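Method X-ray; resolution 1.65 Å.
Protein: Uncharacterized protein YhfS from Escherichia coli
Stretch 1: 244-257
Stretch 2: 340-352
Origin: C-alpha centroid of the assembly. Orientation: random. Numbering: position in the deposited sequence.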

# COMPACT_ATOMS: atom_id res chain seq x y z
N VAL A 244 12.58 7.73 -3.06
CA VAL A 244 13.16 8.29 -4.27
C VAL A 244 12.87 7.42 -5.50
O VAL A 244 12.56 7.95 -6.57
CB VAL A 244 14.68 8.55 -4.10
CG1 VAL A 244 15.34 8.83 -5.44
CG2 VAL A 244 14.92 9.72 -3.15
N MSE A 245 12.96 6.10 -5.34
CA MSE A 245 12.72 5.23 -6.50
C MSE A 245 11.27 5.33 -6.95
O MSE A 245 10.99 5.30 -8.15
CB MSE A 245 13.15 3.79 -6.21
CG MSE A 245 14.62 3.72 -5.74
SE MSE A 245 15.92 4.28 -7.11
CE MSE A 245 15.24 3.02 -8.38
N HIS A 246 10.35 5.51 -6.02
CA HIS A 246 8.98 5.70 -6.43
C HIS A 246 8.70 7.08 -7.02
O HIS A 246 7.84 7.21 -7.89
CB HIS A 246 8.01 5.33 -5.30
CG HIS A 246 7.81 3.85 -5.18
ND1 HIS A 246 7.08 3.14 -6.10
CD2 HIS A 246 8.31 2.95 -4.31
CE1 HIS A 246 7.10 1.86 -5.78
NE2 HIS A 246 7.83 1.72 -4.69
N ALA A 247 9.43 8.10 -6.58
CA ALA A 247 9.27 9.42 -7.17
C ALA A 247 9.76 9.38 -8.61
O ALA A 247 9.20 10.02 -9.48
CB ALA A 247 10.03 10.47 -6.39
N VAL A 248 10.82 8.61 -8.84
CA VAL A 248 11.31 8.43 -10.21
C VAL A 248 10.21 7.77 -11.04
O VAL A 248 9.93 8.19 -12.17
CB VAL A 248 12.59 7.57 -10.23
CG1 VAL A 248 12.94 7.16 -11.67
CG2 VAL A 248 13.77 8.33 -9.62
N GLN A 249 9.56 6.76 -10.46
CA GLN A 249 8.50 6.03 -11.16
C GLN A 249 7.31 6.93 -11.44
O GLN A 249 6.69 6.85 -12.51
CB GLN A 249 8.04 4.81 -10.36
CG GLN A 249 6.87 4.06 -11.02
CD GLN A 249 6.33 2.93 -10.18
OE1 GLN A 249 7.07 2.22 -9.51
NE2 GLN A 249 5.01 2.74 -10.22
N ALA A 250 6.97 7.78 -10.48
CA ALA A 250 5.84 8.69 -10.65
C ALA A 250 6.07 9.62 -11.83
O ALA A 250 5.15 9.92 -12.58
CB ALA A 250 5.57 9.48 -9.37
N GLY A 251 7.32 10.07 -11.98
CA GLY A 251 7.70 10.89 -13.11
C GLY A 251 7.57 10.15 -14.43
O GLY A 251 7.10 10.71 -15.43
N VAL A 252 8.01 8.89 -14.45
CA VAL A 252 7.88 8.04 -15.64
C VAL A 252 6.41 7.90 -16.04
O VAL A 252 6.05 8.05 -17.21
CB VAL A 252 8.50 6.65 -15.39
CG1 VAL A 252 8.10 5.66 -16.46
CG2 VAL A 252 10.02 6.77 -15.32
N SER A 253 5.55 7.62 -15.06
CA SER A 253 4.13 7.47 -15.35
C SER A 253 3.50 8.75 -15.91
O SER A 253 2.71 8.68 -16.85
CB SER A 253 3.36 6.99 -14.12
OG SER A 253 3.69 5.65 -13.84
N GLU A 254 3.87 9.90 -15.37
CA GLU A 254 3.36 11.16 -15.90
C GLU A 254 3.87 11.41 -17.32
O GLU A 254 3.11 11.85 -18.19
CB GLU A 254 3.72 12.34 -14.99
CG GLU A 254 3.05 12.31 -13.61
CD GLU A 254 1.60 12.81 -13.61
OE1 GLU A 254 1.04 13.08 -14.70
OE2 GLU A 254 1.02 12.92 -12.51
N ARG A 255 5.15 11.14 -17.56
CA ARG A 255 5.68 11.39 -18.91
C ARG A 255 5.09 10.43 -19.94
O ARG A 255 4.79 10.82 -21.07
CB ARG A 255 7.22 11.36 -18.92
CG ARG A 255 7.83 12.56 -18.18
CD ARG A 255 9.35 12.66 -18.37
NE ARG A 255 10.03 11.43 -18.00
CZ ARG A 255 10.39 11.11 -16.76
NH1 ARG A 255 10.15 11.93 -15.75
NH2 ARG A 255 11.00 9.95 -16.53
N LEU A 256 4.90 9.18 -19.53
CA LEU A 256 4.27 8.16 -20.36
C LEU A 256 2.84 8.58 -20.70
O LEU A 256 2.42 8.49 -21.85
CB LEU A 256 4.27 6.83 -19.63
CG LEU A 256 3.61 5.63 -20.31
CD1 LEU A 256 4.28 5.36 -21.64
CD2 LEU A 256 3.71 4.43 -19.39
N LEU A 257 2.09 9.01 -19.68
CA LEU A 257 0.71 9.46 -19.91
C LEU A 257 0.64 10.59 -20.93
O LEU A 257 -0.19 10.56 -21.84
CB LEU A 257 0.05 9.90 -18.60
CG LEU A 257 -1.38 10.41 -18.72
CD1 LEU A 257 -2.34 9.30 -19.16
CD2 LEU A 257 -1.87 11.02 -17.40
N ILE A 340 -0.60 -0.91 -16.63
CA ILE A 340 0.86 -0.89 -16.71
C ILE A 340 1.46 -0.22 -15.48
O ILE A 340 1.14 0.93 -15.18
CB ILE A 340 1.36 -0.12 -17.95
CG1 ILE A 340 0.87 -0.79 -19.23
CG2 ILE A 340 2.90 -0.11 -17.99
CD1 ILE A 340 1.29 -0.04 -20.48
N ASN A 341 2.30 -0.96 -14.77
CA ASN A 341 3.07 -0.39 -13.66
C ASN A 341 4.52 -0.37 -14.13
O ASN A 341 5.15 -1.42 -14.26
CB ASN A 341 2.92 -1.25 -12.41
CG ASN A 341 3.56 -0.62 -11.18
OD1 ASN A 341 4.54 0.12 -11.28
ND2 ASN A 341 3.00 -0.91 -10.01
N PRO A 342 5.04 0.83 -14.42
CA PRO A 342 6.40 0.92 -14.98
C PRO A 342 7.49 0.33 -14.09
O PRO A 342 8.58 0.05 -14.61
CB PRO A 342 6.61 2.43 -15.12
CG PRO A 342 5.22 2.99 -15.27
CD PRO A 342 4.40 2.15 -14.33
N ASN A 343 7.24 0.17 -12.80
CA ASN A 343 8.29 -0.29 -11.90
C ASN A 343 9.55 0.56 -12.09
O ASN A 343 9.47 1.78 -12.02
CB ASN A 343 8.54 -1.79 -12.05
CG ASN A 343 7.39 -2.63 -11.49
OD1 ASN A 343 6.80 -2.28 -10.47
ND2 ASN A 343 7.05 -3.72 -12.17
N ARG A 344 10.69 -0.07 -12.37
CA ARG A 344 11.96 0.67 -12.44
C ARG A 344 12.32 1.13 -13.86
O ARG A 344 13.40 1.70 -14.07
CB ARG A 344 13.12 -0.16 -11.88
CG ARG A 344 12.86 -0.79 -10.51
CD ARG A 344 13.04 0.19 -9.35
NE ARG A 344 11.98 1.21 -9.27
CZ ARG A 344 10.73 0.99 -8.87
NH1 ARG A 344 9.87 1.99 -8.83
NH2 ARG A 344 10.34 -0.23 -8.54
N SER A 345 11.43 0.86 -14.81
CA SER A 345 11.69 1.20 -16.21
C SER A 345 11.38 2.67 -16.51
O SER A 345 10.76 3.37 -15.72
CB SER A 345 10.86 0.31 -17.14
OG SER A 345 9.49 0.65 -17.08
N GLY A 346 11.84 3.12 -17.68
CA GLY A 346 11.54 4.45 -18.16
C GLY A 346 10.43 4.41 -19.19
O GLY A 346 10.02 3.35 -19.66
N GLU A 347 9.91 5.59 -19.52
CA GLU A 347 8.74 5.67 -20.37
C GLU A 347 9.05 5.24 -21.79
O GLU A 347 8.19 4.69 -22.48
CB GLU A 347 8.14 7.08 -20.34
CG GLU A 347 9.05 8.18 -20.89
CD GLU A 347 10.00 8.77 -19.86
OE1 GLU A 347 10.19 8.17 -18.78
OE2 GLU A 347 10.55 9.86 -20.13
N GLU A 348 10.27 5.48 -22.24
CA GLU A 348 10.60 5.11 -23.61
C GLU A 348 10.61 3.59 -23.78
O GLU A 348 10.23 3.07 -24.83
CB GLU A 348 11.92 5.73 -24.06
CG GLU A 348 11.94 7.26 -24.02
CD GLU A 348 10.97 7.91 -25.01
OE1 GLU A 348 10.42 7.20 -25.89
OE2 GLU A 348 10.77 9.13 -24.91
N THR A 349 11.02 2.88 -22.73
CA THR A 349 10.98 1.42 -22.74
C THR A 349 9.54 0.91 -22.78
O THR A 349 9.21 0.00 -23.53
CB THR A 349 11.70 0.84 -21.50
OG1 THR A 349 13.11 1.05 -21.64
CG2 THR A 349 11.44 -0.66 -21.34
N VAL A 350 8.67 1.50 -21.96
CA VAL A 350 7.28 1.07 -21.94
C VAL A 350 6.63 1.33 -23.30
O VAL A 350 5.91 0.48 -23.84
CB VAL A 350 6.48 1.77 -20.83
CG1 VAL A 350 4.99 1.45 -20.95
CG2 VAL A 350 7.00 1.34 -19.46
N LEU A 351 6.91 2.50 -23.86
CA LEU A 351 6.36 2.87 -25.17
C LEU A 351 6.86 1.92 -26.26
O LEU A 351 6.09 1.50 -27.13
CB LEU A 351 6.72 4.32 -25.50
CG LEU A 351 6.03 5.06 -26.64
CD1 LEU A 351 4.56 5.23 -26.32
CD2 LEU A 351 6.70 6.41 -26.82
N ARG A 352 8.14 1.58 -26.20
CA ARG A 352 8.72 0.67 -27.18
C ARG A 352 8.09 -0.71 -27.09
O ARG A 352 7.72 -1.31 -28.10
CB ARG A 352 10.24 0.57 -27.01
CG ARG A 352 10.89 -0.40 -28.01
CD ARG A 352 12.40 -0.53 -27.79
NE ARG A 352 12.74 -1.02 -26.45
CZ ARG A 352 12.57 -2.28 -26.05
NH1 ARG A 352 12.06 -3.18 -26.88
NH2 ARG A 352 12.89 -2.63 -24.81
O HOH W 1 12.08 3.90 -10.43
O HOH W 2 7.16 -0.30 -8.50

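Stretch 1 is helical throughout. Stretch 2 leaves a strand at Asn-341, passes through a type II' turn from Pro-342 to Ser-345, and enters a second helix at Glu-347. The two helix axes come within 9.5 Å and run at 48° to each other. Together the stretches bury 672 Å².

Met-245, present as selenomethionine, begins the contact. Its CB points toward stretch 2. All three chi angles are m, and the curled chain brings CE to 3.7 Å from Arg-344 CD. Its carbonyl O accepts from water 1 at 2.9 Å, and water 1 accepts from Arg-344 NE at 2.9 Å. The water thus links helix backbone to guanidinium. His-246 lies deeper. One face of its ring is covered by Arg-344 NH1, which sits 4.1 Å from His-246 ND1.

Gln-249 is the buried polar centre. Its chi1 and chi2 are both t, so the side chain extends straight to the turn. Arg-344 NH1 donates to Gln-249 OE1 at 2.9 Å, at the edge of the guanidinium. The CB of Arg-344 points away, but its long chain folds back to make this bond. Water 2 also lies 2.7 Å from Gln-249 OE1 and 2.8 Å from Asn-343 OD1. Gln-249 NE2 is 2.9 Å from Asn-341 OD1, but the angle is too poor for a hydrogen bond. That oxygen instead accepts from Asn-343 N at 3.1 Å, which braces the turn.

Val-252 is one turn further on and is buried. Its CG1 packs 3.8 Å from Pro-342 CB, and its CG2 lies 3.5 Å from Ser-345 O. A short branched side chain fits between the turn and the start of the second helix, where CG1 is 3.6 Å from Glu-347 N. Ser-253 is small and lets the proline ring come close: Ser-253 OG is 3.4 Å from Pro-342 CG.

Arg-255 supplies the charged contact. Arg-255 NE donates to Glu-347 OE2 at 2.7 Å and nearly in line, at 172°. Arg-255 NH2 donates to Glu-347 OE1 at 3.0 Å. Both carboxylate oxygens are therefore engaged in this salt bridge. Glu-347 has chi1 p, and its CB points toward stretch 1.

Leu-256 closes the contact with apolar packing. Its CB is 3.9 Å from Glu-347 CB, so the aliphatic part of the glutamate is used as well. Its CB points sideways, but the end of the chain comes nearer, and Leu-256 CD2 meets Val-350 CG1 at 3.6 Å. Both residues are buried, as suits their hydrocarbon side chains.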